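Long-range contacts in probable benzoylformate decarboxylase (Rhodococcus jostii, PDB 7ORX), which is probably a thiamine diphosphate-dependent enzyme and, in this four-chain assembly, binds thiamine diphosphate and a sodium ion: residues 51-56 and 70-75; 198-203 and 272-277; 408-413 and 438-443. All blocks are in the same frame, centred on the assembly; numbering follows the deposited sequence.

Overall arrangement
Contacts 1 and 3 lie together, their centres about 13 Å apart, and they touch: S55 and M56 of contact 1 pack on P411 of contact 3, and A52 packs on T439. The N-terminal and C-terminal thiamine diphosphate-binding regions thus meet through the helices of these two contacts. Contact 1 runs on into H73, which lines a thiamine diphosphate pocket, while the L410 side chain of contact 3 is about 10 Å from a bound thiamine diphosphate. Contact 2 belongs to the central region, on the opposite side of the chain's centre, with its own centre about 42 Å from contact 1 and 40 Å from contact 3; it touches neither.

Contact 1: residues 51-56 and 70-75; sequences GAVLSM and VNLHAA. With TPP (thiamine diphosphate), chain K.
V53 reaches from helix 51-56 onto V70 and L72, two residues of strand 70-73 whose side chains point toward the helix. Its CG1, held anti to the backbone N (chi1 162°), does the touching: it lies 3.9 Å from V70 CG1, with the two valines crossing obliquely, and 4.1 Å from L72 CD2, where the side chains slide past each other in opposite directions. L54 approaches beside it. Its CD1 meets L72 CD1 at 4.2 Å, the two leucines crossing at about a right angle, and lies 4.3 Å from V70 CG1. Helix and strand run nearly antiparallel, at 169°, with their axes 9.1 Å apart. L54 is also covered by A84, L85 and S88 of helix 82-90, and both leucines rest on V97 of strand 95-101. Further along the segment, H73 turns its ring to thiamine diphosphate: C7' of thiamine diphosphate sits over one face, offset toward the rim, A74 CB lies over the centre of the opposite face, and H73 CD2 is 3.5 Å from C4'. H73 ND1 is hydrogen-bonded to E31. Across the helix-strand contact itself there are four methyl-to-methyl meetings and no hydrogen bond, so the helix is held on the sheet by buried hydrocarbon, while H73, further along the same segment, carries the contact with thiamine diphosphate.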
loop_
_atom_site.group_PDB
_atom_site.type_symbol
_atom_site.label_atom_id
_atom_site.label_comp_id
_atom_site.label_asym_id
_atom_site.label_seq_id
_atom_site.Cartn_x
_atom_site.Cartn_y
_atom_site.Cartn_z
ATOM N N GLY C 51 -19.273 -9.019 -9.020
ATOM C CA GLY C 51 -19.774 -9.099 -7.635
ATOM C C GLY C 51 -20.681 -10.304 -7.430
ATOM O O GLY C 51 -20.568 -10.999 -6.392
ATOM N N ALA C 52 -21.526 -10.580 -8.405
ATOM C CA ALA C 52 -22.368 -11.786 -8.433
ATOM C C ALA C 52 -21.474 -13.022 -8.531
ATOM O O ALA C 52 -21.669 -13.947 -7.727
ATOM C CB ALA C 52 -23.336 -11.688 -9.592
ATOM N N VAL C 53 -20.522 -13.028 -9.470
ATOM C CA VAL C 53 -19.577 -14.167 -9.648
ATOM C C VAL C 53 -18.973 -14.516 -8.290
ATOM O O VAL C 53 -18.897 -15.667 -7.881
ATOM C CB VAL C 53 -18.460 -13.767 -10.616
ATOM C CG1 VAL C 53 -17.249 -14.683 -10.521
ATOM C CG2 VAL C 53 -18.974 -13.663 -12.032
ATOM N N LEU C 54 -18.516 -13.494 -7.618
ATOM C CA LEU C 54 -17.648 -13.727 -6.474
ATOM C C LEU C 54 -18.521 -14.138 -5.291
ATOM O O LEU C 54 -18.137 -15.083 -4.567
ATOM C CB LEU C 54 -16.846 -12.458 -6.251
ATOM C CG LEU C 54 -15.712 -12.705 -5.294
ATOM C CD1 LEU C 54 -14.430 -12.153 -5.874
ATOM C CD2 LEU C 54 -16.083 -12.152 -3.914
ATOM N N SER C 55 -19.675 -13.504 -5.135
ATOM C CA SER C 55 -20.661 -13.893 -4.093
ATOM C C SER C 55 -21.192 -15.316 -4.339
ATOM O O SER C 55 -21.375 -16.034 -3.343
ATOM C CB SER C 55 -21.779 -12.909 -4.033
ATOM O OG SER C 55 -21.370 -11.700 -3.421
ATOM N N MET C 56 -21.426 -15.719 -5.597
ATOM C CA MET C 56 -21.783 -17.119 -5.946
ATOM C C MET C 56 -20.660 -18.056 -5.458
ATOM O O MET C 56 -20.953 -19.096 -4.854
ATOM C CB MET C 56 -21.965 -17.302 -7.457
ATOM C CG MET C 56 -23.369 -17.112 -7.938
ATOM S SD MET C 56 -23.533 -16.906 -9.767
ATOM C CE MET C 56 -22.608 -18.350 -10.221
ATOM N N VAL C 70 -12.011 -18.475 -8.556
ATOM C CA VAL C 70 -12.724 -17.382 -9.268
ATOM C C VAL C 70 -11.786 -16.879 -10.365
ATOM O O VAL C 70 -10.601 -16.870 -10.099
ATOM C CB VAL C 70 -13.058 -16.277 -8.264
ATOM C CG1 VAL C 70 -13.676 -15.084 -8.942
ATOM C CG2 VAL C 70 -13.917 -16.819 -7.132
ATOM N N ASN C 71 -12.284 -16.458 -11.524
ATOM C CA ASN C 71 -11.436 -15.910 -12.603
ATOM C C ASN C 71 -12.079 -14.626 -13.127
ATOM O O ASN C 71 -13.167 -14.669 -13.732
ATOM C CB ASN C 71 -11.219 -16.953 -13.688
ATOM C CG ASN C 71 -10.321 -16.469 -14.807
ATOM O OD1 ASN C 71 -9.289 -15.844 -14.571
ATOM N ND2 ASN C 71 -10.711 -16.754 -16.038
ATOM N N LEU C 72 -11.430 -13.490 -12.941
ATOM C CA LEU C 72 -12.009 -12.168 -13.241
ATOM C C LEU C 72 -11.147 -11.467 -14.281
ATOM O O LEU C 72 -10.028 -11.927 -14.553
ATOM C CB LEU C 72 -12.019 -11.357 -11.948
ATOM C CG LEU C 72 -12.855 -11.946 -10.824
ATOM C CD1 LEU C 72 -12.649 -11.160 -9.528
ATOM C CD2 LEU C 72 -14.325 -11.964 -11.210
ATOM N N HIS C 73 -11.645 -10.340 -14.775
ATOM C CA HIS C 73 -11.048 -9.589 -15.898
ATOM C C HIS C 73 -10.325 -8.337 -15.403
ATOM O O HIS C 73 -10.995 -7.340 -15.167
ATOM C CB HIS C 73 -12.096 -9.228 -16.955
ATOM C CG HIS C 73 -11.493 -8.368 -18.009
ATOM N ND1 HIS C 73 -10.427 -8.813 -18.824
ATOM C CD2 HIS C 73 -11.693 -7.070 -18.308
ATOM C CE1 HIS C 73 -10.046 -7.837 -19.615
ATOM N NE2 HIS C 73 -10.815 -6.757 -19.320
ATOM N N ALA C 74 -8.982 -8.368 -15.362
ATOM C CA ALA C 74 -8.110 -7.168 -15.266
ATOM C C ALA C 74 -8.494 -6.346 -14.027
ATOM O O ALA C 74 -8.953 -6.953 -13.024
ATOM C CB ALA C 74 -8.222 -6.381 -16.559
ATOM N N ALA C 75 -8.354 -5.015 -14.093
ATOM C CA ALA C 75 -8.625 -4.062 -12.988
ATOM C C ALA C 75 -10.131 -3.767 -12.853
ATOM O O ALA C 75 -10.612 -3.688 -11.689
ATOM C CB ALA C 75 -7.832 -2.792 -13.217
HETATM N "N1'" TPP K . -16.028 -7.229 -17.291
HETATM C "C2'" TPP K . -15.776 -5.916 -17.212
HETATM C CM2 TPP K . -16.185 -5.199 -15.968
HETATM N "N3'" TPP K . -15.177 -5.192 -18.159
HETATM C "C4'" TPP K . -14.802 -5.829 -19.279
HETATM N "N4'" TPP K . -14.185 -5.087 -20.217
HETATM C "C5'" TPP K . -15.040 -7.208 -19.464
HETATM C "C6'" TPP K . -15.657 -7.863 -18.415
HETATM C "C7'" TPP K . -14.630 -7.932 -20.724
HETATM N N3 TPP K . -15.408 -7.515 -21.901
HETATM C C2 TPP K . -14.994 -6.559 -22.730
HETATM S S1 TPP K . -15.717 -6.734 -24.262
HETATM C C5 TPP K . -16.948 -7.737 -23.547
HETATM C C4 TPP K . -16.628 -8.090 -22.279
HETATM C CM4 TPP K . -17.432 -8.970 -21.369
HETATM C C6 TPP K . -18.195 -8.094 -24.314
HETATM C C7 TPP K . -19.377 -7.186 -24.002
HETATM O O7 TPP K . -20.534 -7.626 -24.772
HETATM P PA TPP K . -21.519 -6.559 -25.478
HETATM O O1A TPP K . -21.645 -5.345 -24.621
HETATM O O2A TPP K . -22.680 -7.412 -25.856
HETATM O O3A TPP K . -20.753 -6.050 -26.785
HETATM P PB TPP K . -20.594 -6.720 -28.226
HETATM O O1B TPP K . -20.844 -5.633 -29.257
HETATM O O2B TPP K . -19.179 -7.218 -28.255
HETATM O O3B TPP K . -21.613 -7.830 -28.277
#

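Contact 2: residues 198-203 and 272-277; sequences ETLESA and LILVVG
L272 is the side chain to follow, because T199 and L200 of the helix and A203 just after it all close on it. Its CB starts against the methyl of A203, 3.8 Å from A203 CB. From there CG extends anti to the backbone N (chi1 -171°), and the branch splits between two helix residues. CD1 goes to T199, coming within 3.8 Å of T199 CG2, and the two side chains cross at about a right angle. CD2 turns to L200, with L272 CD2 and L200 CD2 3.7 Å apart in another right-angled crossing; the same CD2 also lies beside the T199 carbonyl oxygen. Two residues along the strand, L274 CD2 reaches L200 CD2 at 3.9 Å, so a single methyl of L200 serves both strand leucines. Of the T199 side chain it is the methyl that meets L272; OG1 is hydrogen-bonded to the D195 carbonyl. A203, just after the helix, sets its methyl on the strand. No hydrogen bond spans the two segments. The axes of helix segment 198-202 and strand 272-276 pass 9.9 Å apart at a signed angle of -134°, with L328 of helix 321-331 also touching L200. Strand 272-276 lies inside the parallel sheet of the Rossmann-like central domain, hydrogen-bonded to strand 206-210 on one side and strand 297-302 on the other, with I299 touching both L272 and L274.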
loop_
_atom_site.group_PDB
_atom_site.type_symbol
_atom_site.label_atom_id
_atom_site.label_comp_id
_atom_site.label_asym_id
_atom_site.label_seq_id
_atom_site.Cartn_x
_atom_site.Cartn_y
_atom_site.Cartn_z
ATOM N N GLU C 198 -11.218 -26.814 34.349
ATOM C CA GLU C 198 -11.328 -26.312 35.746
ATOM C C GLU C 198 -12.225 -25.068 35.716
ATOM O O GLU C 198 -13.262 -25.100 36.364
ATOM C CB GLU C 198 -9.972 -26.014 36.385
ATOM C CG GLU C 198 -10.076 -25.725 37.879
ATOM C CD GLU C 198 -8.914 -26.279 38.740
ATOM O OE1 GLU C 198 -7.730 -26.384 38.246
ATOM O OE2 GLU C 198 -9.163 -26.623 39.935
ATOM N N THR C 199 -11.911 -24.059 34.910
ATOM C CA THR C 199 -12.671 -22.783 34.853
ATOM C C THR C 199 -14.153 -23.047 34.546
ATOM O O THR C 199 -15.011 -22.299 35.083
ATOM C CB THR C 199 -12.164 -21.829 33.768
ATOM O OG1 THR C 199 -10.743 -21.866 33.760
ATOM C CG2 THR C 199 -12.601 -20.398 33.981
ATOM N N LEU C 200 -14.443 -24.047 33.704
ATOM C CA LEU C 200 -15.820 -24.377 33.263
ATOM C C LEU C 200 -16.570 -25.070 34.399
ATOM O O LEU C 200 -17.680 -24.592 34.717
ATOM C CB LEU C 200 -15.776 -25.236 31.996
ATOM C CG LEU C 200 -15.574 -24.459 30.694
ATOM C CD1 LEU C 200 -15.440 -25.397 29.515
ATOM C CD2 LEU C 200 -16.731 -23.513 30.445
ATOM N N GLU C 201 -16.003 -26.122 35.000
ATOM C CA GLU C 201 -16.638 -26.856 36.122
ATOM C C GLU C 201 -16.709 -25.966 37.375
ATOM O O GLU C 201 -17.588 -26.229 38.225
ATOM C CB GLU C 201 -15.884 -28.154 36.376
ATOM C CG GLU C 201 -15.936 -29.114 35.203
ATOM C CD GLU C 201 -15.015 -30.324 35.347
ATOM O OE1 GLU C 201 -14.180 -30.361 36.318
ATOM O OE2 GLU C 201 -15.090 -31.221 34.454
ATOM N N SER C 202 -15.805 -24.975 37.488
ATOM C CA SER C 202 -15.778 -23.906 38.531
ATOM C C SER C 202 -17.081 -23.103 38.525
ATOM O O SER C 202 -17.622 -22.825 39.600
ATOM C CB SER C 202 -14.652 -22.933 38.314
ATOM O OG SER C 202 -13.613 -23.190 39.208
ATOM N N ALA C 203 -17.479 -22.628 37.352
ATOM C CA ALA C 203 -18.431 -21.514 37.203
ATOM C C ALA C 203 -19.770 -21.932 37.815
ATOM O O ALA C 203 -20.185 -23.083 37.603
ATOM C CB ALA C 203 -18.531 -21.137 35.756
ATOM N N LEU C 272 -19.156 -16.520 34.109
ATOM C CA LEU C 272 -18.268 -16.935 32.992
ATOM C C LEU C 272 -19.021 -16.851 31.658
ATOM O O LEU C 272 -19.969 -17.610 31.508
ATOM C CB LEU C 272 -17.771 -18.357 33.268
ATOM C CG LEU C 272 -16.682 -18.803 32.308
ATOM C CD1 LEU C 272 -15.346 -18.164 32.671
ATOM C CD2 LEU C 272 -16.608 -20.309 32.282
ATOM N N ILE C 273 -18.580 -15.951 30.777
ATOM C CA ILE C 273 -18.933 -15.908 29.332
ATOM C C ILE C 273 -17.829 -16.688 28.614
ATOM O O ILE C 273 -16.732 -16.143 28.488
ATOM C CB ILE C 273 -18.982 -14.462 28.755
ATOM C CG1 ILE C 273 -19.508 -13.361 29.690
ATOM C CG2 ILE C 273 -19.695 -14.440 27.426
ATOM C CD1 ILE C 273 -20.725 -13.697 30.402
ATOM N N LEU C 274 -18.100 -17.893 28.108
ATOM C CA LEU C 274 -17.185 -18.581 27.173
ATOM C C LEU C 274 -17.650 -18.287 25.751
ATOM O O LEU C 274 -18.717 -18.765 25.347
ATOM C CB LEU C 274 -17.186 -20.078 27.456
ATOM C CG LEU C 274 -16.437 -20.913 26.429
ATOM C CD1 LEU C 274 -14.945 -20.563 26.440
ATOM C CD2 LEU C 274 -16.679 -22.384 26.707
ATOM N N VAL C 275 -16.879 -17.496 25.013
ATOM C CA VAL C 275 -17.146 -17.146 23.587
ATOM C C VAL C 275 -16.307 -18.090 22.740
ATOM O O VAL C 275 -15.129 -17.983 22.839
ATOM C CB VAL C 275 -16.788 -15.678 23.273
ATOM C CG1 VAL C 275 -16.984 -15.349 21.796
ATOM C CG2 VAL C 275 -17.566 -14.718 24.179
ATOM N N VAL C 276 -16.924 -18.881 21.869
ATOM C CA VAL C 276 -16.234 -19.829 20.954
ATOM C C VAL C 276 -16.520 -19.410 19.499
ATOM O O VAL C 276 -17.680 -19.263 19.113
ATOM C CB VAL C 276 -16.669 -21.274 21.250
ATOM C CG1 VAL C 276 -15.861 -22.241 20.417
ATOM C CG2 VAL C 276 -16.553 -21.597 22.733
ATOM N N GLY C 277 -15.479 -19.168 18.743
ATOM C CA GLY C 277 -15.549 -19.050 17.293
ATOM C C GLY C 277 -16.180 -17.759 16.861
ATOM O O GLY C 277 -16.829 -17.763 15.751
#

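Contact 3: residues 408-413 and 438-443; sequences FGLPAA and ITALWS
L410 lays CD2 over the tip of L441, with L410 CD2 and L441 CD2 3.6 Å apart and the two side chains crossing at about a right angle. Its other methyl faces I438: here the side chains lie side by side and point the same way, L410 CD1 being 4.2 Å from I438 CD1 and 4.1 Å from I438 CA, so L410 CD1 meets both the backbone and the side-chain tip of I438. L441 reaches L410 because its CG stands anti to the carbonyl carbon (chi1 -77°). Beside this leucine pair, P411 meets A440. The A440 methyl fits against the proline, with A440 CB 3.6 Å from P411 CA and 3.7 Å from P411 CG, and here the two backbones come nearest, the CA atoms of P411 and A440 standing 5.1 Å apart. No hydrogen bond joins the segments, and all five touching residues are buried. Around them, helix 50-64 lies beside P411, and E378 accepts a hydrogen bond from F408 N. Y493 of the second subunit packs on I438, and the P482 carbonyl of the second subunit accepts a hydrogen bond from W442 NE1. Helix 440-447 connects the neighbouring parallel strands 425-430 and 452-457 in a beta-alpha-beta crossover, and D431 after the first strand, with N458 and T460 after the second, binds sodium. Helix 409-418 precedes strand 425-430, so the contact joins two successive helices of the alpha/beta C-terminal thiamine diphosphate-binding domain.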
loop_
_atom_site.group_PDB
_atom_site.type_symbol
_atom_site.label_atom_id
_atom_site.label_comp_id
_atom_site.label_asym_id
_atom_site.label_seq_id
_atom_site.Cartn_x
_atom_site.Cartn_y
_atom_site.Cartn_z
ATOM N N PHE C 408 -24.597 -9.998 -1.399
ATOM C CA PHE C 408 -24.191 -11.366 -1.036
ATOM C C PHE C 408 -25.347 -12.340 -1.239
ATOM O O PHE C 408 -25.134 -13.369 -1.829
ATOM C CB PHE C 408 -23.687 -11.384 0.398
ATOM C CG PHE C 408 -23.520 -12.750 1.002
ATOM C CD1 PHE C 408 -22.332 -13.426 0.864
ATOM C CD2 PHE C 408 -24.533 -13.335 1.749
ATOM C CE1 PHE C 408 -22.155 -14.667 1.448
ATOM C CE2 PHE C 408 -24.353 -14.574 2.337
ATOM C CZ PHE C 408 -23.168 -15.247 2.158
ATOM N N GLY C 409 -26.545 -12.029 -0.757
ATOM C CA GLY C 409 -27.635 -13.016 -0.595
ATOM C C GLY C 409 -28.074 -13.691 -1.881
ATOM O O GLY C 409 -27.949 -14.931 -1.987
ATOM N N LEU C 410 -28.570 -12.941 -2.849
ATOM C CA LEU C 410 -29.097 -13.581 -4.076
ATOM C C LEU C 410 -28.034 -14.489 -4.671
ATOM O O LEU C 410 -28.286 -15.673 -4.868
ATOM C CB LEU C 410 -29.574 -12.521 -5.073
ATOM C CG LEU C 410 -30.884 -12.925 -5.729
ATOM C CD1 LEU C 410 -31.593 -11.745 -6.383
ATOM C CD2 LEU C 410 -30.625 -14.040 -6.712
ATOM N N PRO C 411 -26.825 -13.973 -4.980
ATOM C CA PRO C 411 -25.774 -14.795 -5.558
ATOM C C PRO C 411 -25.338 -15.922 -4.622
ATOM O O PRO C 411 -25.157 -17.003 -5.091
ATOM C CB PRO C 411 -24.639 -13.803 -5.786
ATOM C CG PRO C 411 -25.346 -12.497 -5.951
ATOM C CD PRO C 411 -26.401 -12.571 -4.865
ATOM N N ALA C 412 -25.177 -15.680 -3.333
ATOM C CA ALA C 412 -24.664 -16.747 -2.450
ATOM C C ALA C 412 -25.689 -17.861 -2.446
ATOM O O ALA C 412 -25.271 -18.997 -2.359
ATOM C CB ALA C 412 -24.381 -16.264 -1.062
ATOM N N ALA C 413 -26.968 -17.553 -2.565
ATOM C CA ALA C 413 -28.023 -18.586 -2.557
ATOM C C ALA C 413 -27.814 -19.492 -3.755
ATOM O O ALA C 413 -27.851 -20.722 -3.613
ATOM C CB ALA C 413 -29.401 -17.957 -2.631
ATOM N N ILE C 438 -28.713 -8.986 -8.559
ATOM C CA ILE C 438 -29.953 -9.398 -9.293
ATOM C C ILE C 438 -29.560 -10.293 -10.459
ATOM O O ILE C 438 -30.289 -11.241 -10.772
ATOM C CB ILE C 438 -30.730 -8.148 -9.758
ATOM C CG1 ILE C 438 -32.164 -8.483 -10.189
ATOM C CG2 ILE C 438 -29.987 -7.397 -10.851
ATOM C CD1 ILE C 438 -33.064 -8.910 -9.038
ATOM N N THR C 439 -28.419 -10.012 -11.084
ATOM C CA THR C 439 -27.960 -10.723 -12.303
ATOM C C THR C 439 -27.630 -12.186 -11.980
ATOM O O THR C 439 -27.539 -12.932 -12.921
ATOM C CB THR C 439 -26.717 -10.069 -12.908
ATOM O OG1 THR C 439 -25.701 -10.158 -11.907
ATOM C CG2 THR C 439 -26.940 -8.632 -13.319
ATOM N N ALA C 440 -27.439 -12.587 -10.725
ATOM C CA ALA C 440 -27.198 -14.003 -10.388
ATOM C C ALA C 440 -28.420 -14.838 -10.730
ATOM O O ALA C 440 -28.290 -16.083 -10.792
ATOM C CB ALA C 440 -26.865 -14.165 -8.945
ATOM N N LEU C 441 -29.574 -14.210 -10.942
ATOM C CA LEU C 441 -30.781 -14.959 -11.350
ATOM C C LEU C 441 -30.554 -15.594 -12.718
ATOM O O LEU C 441 -31.008 -16.732 -12.924
ATOM C CB LEU C 441 -31.972 -14.008 -11.383
ATOM C CG LEU C 441 -32.558 -13.637 -10.032
ATOM C CD1 LEU C 441 -33.719 -12.682 -10.245
ATOM C CD2 LEU C 441 -32.998 -14.893 -9.278
ATOM N N TRP C 442 -29.886 -14.881 -13.624
ATOM C CA TRP C 442 -29.493 -15.403 -14.964
ATOM C C TRP C 442 -28.695 -16.700 -14.819
ATOM O O TRP C 442 -29.054 -17.673 -15.484
ATOM C CB TRP C 442 -28.671 -14.370 -15.715
ATOM C CG TRP C 442 -28.313 -14.809 -17.095
ATOM C CD1 TRP C 442 -29.091 -14.679 -18.211
ATOM C CD2 TRP C 442 -27.089 -15.428 -17.513
ATOM N NE1 TRP C 442 -28.429 -15.180 -19.297
ATOM C CE2 TRP C 442 -27.188 -15.627 -18.900
ATOM C CE3 TRP C 442 -25.934 -15.833 -16.864
ATOM C CZ2 TRP C 442 -26.172 -16.224 -19.640
ATOM C CZ3 TRP C 442 -24.918 -16.413 -17.601
ATOM C CH2 TRP C 442 -25.044 -16.608 -18.968
ATOM N N SER C 443 -27.701 -16.717 -13.935
ATOM C CA SER C 443 -26.858 -17.906 -13.693
ATOM C C SER C 443 -27.744 -19.061 -13.237
ATOM O O SER C 443 -27.636 -20.143 -13.789
ATOM C CB SER C 443 -25.754 -17.588 -12.742
ATOM O OG SER C 443 -24.895 -16.616 -13.337
#